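Side-chain contacts in thiosulfate sulfurtransferase (PDB 1YT8), which probably catalyses the transfer of sulfur from thiosulfate to cyanide, using a chain built from repeated rhodanese-like domains: residues A[43-47]-A[48-52]; A[221-224]-A[225-229]. One frame throughout, in Å; residues are numbered along the deposited sequence.

In the fold
Both contacts are local, each made within one unbroken run of residues. Interaction 1 comes first. Strand 44-45 is an outermost strand of the first parallel sheet, beside strand 25-28, and residues 46-50 turn the chain from it into helix 51-58. Interaction 1 closes that turn. Two more strands of the first sheet follow, 66-69 and 91-94, and then the second rhodanese-like range begins. Interaction 2 lies in helix 221-227, just after strand 215-218 of the second sheet, and includes the helix end. The two contacts run in series, with no nesting or crossing. The centres of interactions 1 and 2 are about 34 Å apart, on opposite sides of the chain's centre.

Interaction 1 of 2, residues A[43-47]-A[48-52]; sequences AANLP and LSRLE
The ring of P47 lies against one face of the R50 guanidinium. P47 CG sits 3.3 Å above the guanidinium plane, offset toward its rim. P47 CD is 3.6 Å from R50 CZ, so two ring carbons share the contact. The R50 side chain starts with CG tucked over its own main chain (chi1 56°). It then runs extended to NE, which carries the flat group back over the proline. The backbone turns here as well. R50 N donates to P47 O at 2.8 Å, with an N-H...O angle of 151°. A second bond, L51 N to L48 O at 3.2 Å, follows one residue later.

L46 meets L51 at about a right angle. L46 CD2 is 3.6 Å from L51 CD1, and L46 CD1 reaches over to R50 O at 3.9 Å. This is the strand-to-helix turn of the first rhodanese-like domain. The edge strand 44-45 of the parallel sheet ends here, and the chain leads into helix 51-58.

Further partners position the turn. The backbones of A44 and L46 bond to D28, and that of L48 to V29, which ties the turn to the end of the neighbouring strand 25-28. S49 OG is hydrogen-bonded to E31, while the L48 side chain packs on L75 and A79 of helix 75-85. R50 NE has a long, weak ion pair with E54 of helix 51-58.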
loop_
_atom_site.group_PDB
_atom_site.type_symbol
_atom_site.label_atom_id
_atom_site.label_comp_id
_atom_site.label_asym_id
_atom_site.label_seq_id
_atom_site.Cartn_x
_atom_site.Cartn_y
_atom_site.Cartn_z
ATOM N N ALA A 43 11.422 2.285 -6.981
ATOM C CA ALA A 43 11.419 0.833 -6.949
ATOM C C ALA A 43 10.194 0.404 -6.145
ATOM O O ALA A 43 9.950 0.909 -5.046
ATOM C CB ALA A 43 12.695 0.311 -6.286
ATOM N N ALA A 44 9.416 -0.510 -6.709
ATOM C CA ALA A 44 8.232 -1.025 -6.043
ATOM C C ALA A 44 8.625 -2.357 -5.430
ATOM O O ALA A 44 9.375 -3.122 -6.034
ATOM C CB ALA A 44 7.101 -1.221 -7.050
ATOM N N ASN A 45 8.129 -2.640 -4.230
ATOM C CA ASN A 45 8.468 -3.896 -3.581
ATOM C C ASN A 45 7.441 -4.984 -3.869
ATOM O O ASN A 45 6.274 -4.860 -3.513
ATOM C CB ASN A 45 8.602 -3.688 -2.067
ATOM C CG ASN A 45 9.026 -4.952 -1.332
ATOM O OD1 ASN A 45 9.874 -5.713 -1.806
ATOM N ND2 ASN A 45 8.457 -5.167 -0.155
ATOM N N LEU A 46 7.881 -6.036 -4.547
ATOM C CA LEU A 46 7.016 -7.172 -4.829
ATOM C C LEU A 46 7.849 -8.407 -4.520
ATOM O O LEU A 46 8.503 -8.975 -5.394
ATOM C CB LEU A 46 6.542 -7.186 -6.288
ATOM C CG LEU A 46 5.668 -8.400 -6.651
ATOM C CD1 LEU A 46 4.637 -8.653 -5.560
ATOM C CD2 LEU A 46 4.988 -8.172 -8.000
ATOM N N PRO A 47 7.856 -8.815 -3.246
ATOM C CA PRO A 47 8.607 -9.982 -2.778
ATOM C C PRO A 47 8.390 -11.219 -3.639
ATOM O O PRO A 47 7.256 -11.554 -3.988
ATOM C CB PRO A 47 8.083 -10.176 -1.360
ATOM C CG PRO A 47 7.773 -8.760 -0.925
ATOM C CD PRO A 47 7.068 -8.225 -2.147
ATOM N N LEU A 48 9.485 -11.887 -3.985
ATOM C CA LEU A 48 9.410 -13.104 -4.779
ATOM C C LEU A 48 8.358 -14.018 -4.149
ATOM O O LEU A 48 7.612 -14.697 -4.849
ATOM C CB LEU A 48 10.768 -13.815 -4.786
ATOM C CG LEU A 48 10.836 -15.159 -5.521
ATOM C CD1 LEU A 48 10.711 -14.943 -7.023
ATOM C CD2 LEU A 48 12.157 -15.844 -5.192
ATOM N N SER A 49 8.297 -14.009 -2.822
ATOM C CA SER A 49 7.343 -14.840 -2.083
ATOM C C SER A 49 5.885 -14.716 -2.524
ATOM O O SER A 49 5.131 -15.692 -2.446
ATOM C CB SER A 49 7.442 -14.546 -0.584
ATOM O OG SER A 49 8.678 -14.992 -0.061
ATOM N N ARG A 50 5.477 -13.530 -2.971
ATOM C CA ARG A 50 4.098 -13.334 -3.415
ATOM C C ARG A 50 3.985 -12.720 -4.813
ATOM O O ARG A 50 2.962 -12.128 -5.168
ATOM C CB ARG A 50 3.322 -12.481 -2.397
ATOM C CG ARG A 50 3.918 -11.111 -2.073
ATOM C CD ARG A 50 2.968 -10.339 -1.150
ATOM N NE ARG A 50 3.448 -9.007 -0.773
ATOM C CZ ARG A 50 4.331 -8.759 0.193
ATOM N NH1 ARG A 50 4.857 -9.754 0.900
ATOM N NH2 ARG A 50 4.679 -7.508 0.470
ATOM N N LEU A 51 5.039 -12.883 -5.603
ATOM C CA LEU A 51 5.094 -12.359 -6.965
ATOM C C LEU A 51 3.865 -12.708 -7.812
ATOM O O LEU A 51 3.227 -11.826 -8.384
ATOM C CB LEU A 51 6.359 -12.876 -7.661
ATOM C CG LEU A 51 6.609 -12.487 -9.124
ATOM C CD1 LEU A 51 6.848 -10.994 -9.226
ATOM C CD2 LEU A 51 7.815 -13.242 -9.658
ATOM N N GLU A 52 3.528 -13.991 -7.882
ATOM C CA GLU A 52 2.392 -14.436 -8.687
ATOM C C GLU A 52 1.027 -13.913 -8.252
ATOM O O GLU A 52 0.111 -13.823 -9.065
ATOM C CB GLU A 52 2.344 -15.968 -8.733
ATOM C CG GLU A 52 3.580 -16.605 -9.345
ATOM C CD GLU A 52 4.599 -17.042 -8.310
ATOM O OE1 GLU A 52 4.729 -16.369 -7.263
ATOM O OE2 GLU A 52 5.283 -18.059 -8.556
#

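Interaction 2 of 2, residues A[221-224]-A[225-229]; sequences GTIG and WTLAG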
loop_
_atom_site.group_PDB
_atom_site.type_symbol
_atom_site.label_atom_id
_atom_site.label_comp_id
_atom_site.label_asym_id
_atom_site.label_seq_id
_atom_site.Cartn_x
_atom_site.Cartn_y
_atom_site.Cartn_z
ATOM N N GLY A 221 1.752 14.490 14.127
ATOM C CA GLY A 221 0.697 13.574 14.556
ATOM C C GLY A 221 0.718 12.860 15.897
ATOM O O GLY A 221 1.113 13.429 16.912
ATOM N N THR A 222 0.254 11.610 15.903
ATOM C CA THR A 222 0.204 10.823 17.132
ATOM C C THR A 222 1.603 10.589 17.695
ATOM O O THR A 222 1.775 10.470 18.908
ATOM C CB THR A 222 -0.533 9.465 16.919
ATOM O OG1 THR A 222 0.137 8.683 15.928
ATOM C CG2 THR A 222 -1.961 9.708 16.470
ATOM N N ILE A 223 2.599 10.534 16.816
ATOM C CA ILE A 223 3.983 10.365 17.241
ATOM C C ILE A 223 4.365 11.599 18.056
ATOM O O ILE A 223 4.920 11.491 19.150
ATOM C CB ILE A 223 4.938 10.244 16.022
ATOM C CG1 ILE A 223 4.831 8.839 15.425
ATOM C CG2 ILE A 223 6.379 10.555 16.436
ATOM C CD1 ILE A 223 5.667 8.610 14.169
ATOM N N GLY A 224 4.048 12.770 17.511
ATOM C CA GLY A 224 4.360 14.016 18.189
ATOM C C GLY A 224 3.578 14.185 19.476
ATOM O O GLY A 224 4.062 14.799 20.427
ATOM N N TRP A 225 2.361 13.653 19.502
ATOM C CA TRP A 225 1.508 13.733 20.685
ATOM C C TRP A 225 2.173 12.948 21.819
ATOM O O TRP A 225 2.250 13.413 22.955
ATOM C CB TRP A 225 0.124 13.150 20.360
ATOM C CG TRP A 225 -0.966 13.580 21.298
ATOM C CD1 TRP A 225 -1.458 12.881 22.366
ATOM C CD2 TRP A 225 -1.701 14.814 21.254
ATOM N NE1 TRP A 225 -2.455 13.603 22.988
ATOM C CE2 TRP A 225 -2.624 14.791 22.326
ATOM C CE3 TRP A 225 -1.667 15.937 20.413
ATOM C CZ2 TRP A 225 -3.508 15.848 22.577
ATOM C CZ3 TRP A 225 -2.547 16.989 20.663
ATOM C CH2 TRP A 225 -3.455 16.936 21.738
ATOM N N THR A 226 2.666 11.757 21.495
ATOM C CA THR A 226 3.339 10.914 22.476
ATOM C C THR A 226 4.652 11.554 22.916
ATOM O O THR A 226 4.952 11.609 24.110
ATOM C CB THR A 226 3.633 9.517 21.891
ATOM O OG1 THR A 226 2.395 8.874 21.575
ATOM C CG2 THR A 226 4.410 8.663 22.885
ATOM N N LEU A 227 5.427 12.049 21.955
ATOM C CA LEU A 227 6.705 12.680 22.272
ATOM C C LEU A 227 6.510 13.910 23.154
ATOM O O LEU A 227 7.397 14.278 23.925
ATOM C CB LEU A 227 7.441 13.074 20.986
ATOM C CG LEU A 227 7.861 11.927 20.062
ATOM C CD1 LEU A 227 8.519 12.495 18.806
ATOM C CD2 LEU A 227 8.815 10.994 20.795
ATOM N N ALA A 228 5.345 14.542 23.041
ATOM C CA ALA A 228 5.036 15.723 23.841
ATOM C C ALA A 228 4.574 15.304 25.234
ATOM O O ALA A 228 4.327 16.148 26.101
ATOM C CB ALA A 228 3.954 16.551 23.153
ATOM N N GLY A 229 4.455 13.994 25.438
ATOM C CA GLY A 229 4.029 13.467 26.724
ATOM C C GLY A 229 2.535 13.581 26.953
ATOM O O GLY A 229 2.066 13.529 28.091
#
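L227 sits one helical turn beyond I223, and its side chain runs back along that residue. L227 CB is 3.5 Å from I223 O. L227 CG comes closer to the same oxygen, at 3.1 Å. It is placed there by chi1 of -64°, which sets CG beside the backbone N and anti to the carbonyl carbon. At the tip, L227 CD1 meets I223 CG2 at 3.7 Å. The two side chains run alongside each other. Both pack on L508 of helix 501-512.

The backbone below them is regular. L227 N donates to I223 O at 2.9 Å, with an N-H...O angle of 164°. T226 N bonds to T222 O at 3.0 Å, and W225 N to G221 O. The W225 side chain extends to V137 and Q138 of helix 134-142, and its NE1 donates to Q231 O. The backbones of T222 and I223 bond to those of C193 and A194, which line the sulfite pocket.

A228 N bonds to G224 O, and G229 N to T226 O at 2.8 Å. G229 leaves helical geometry with positive phi (78°), so helix 221-227 of this rhodanese-like domain ends in a Schellman motif.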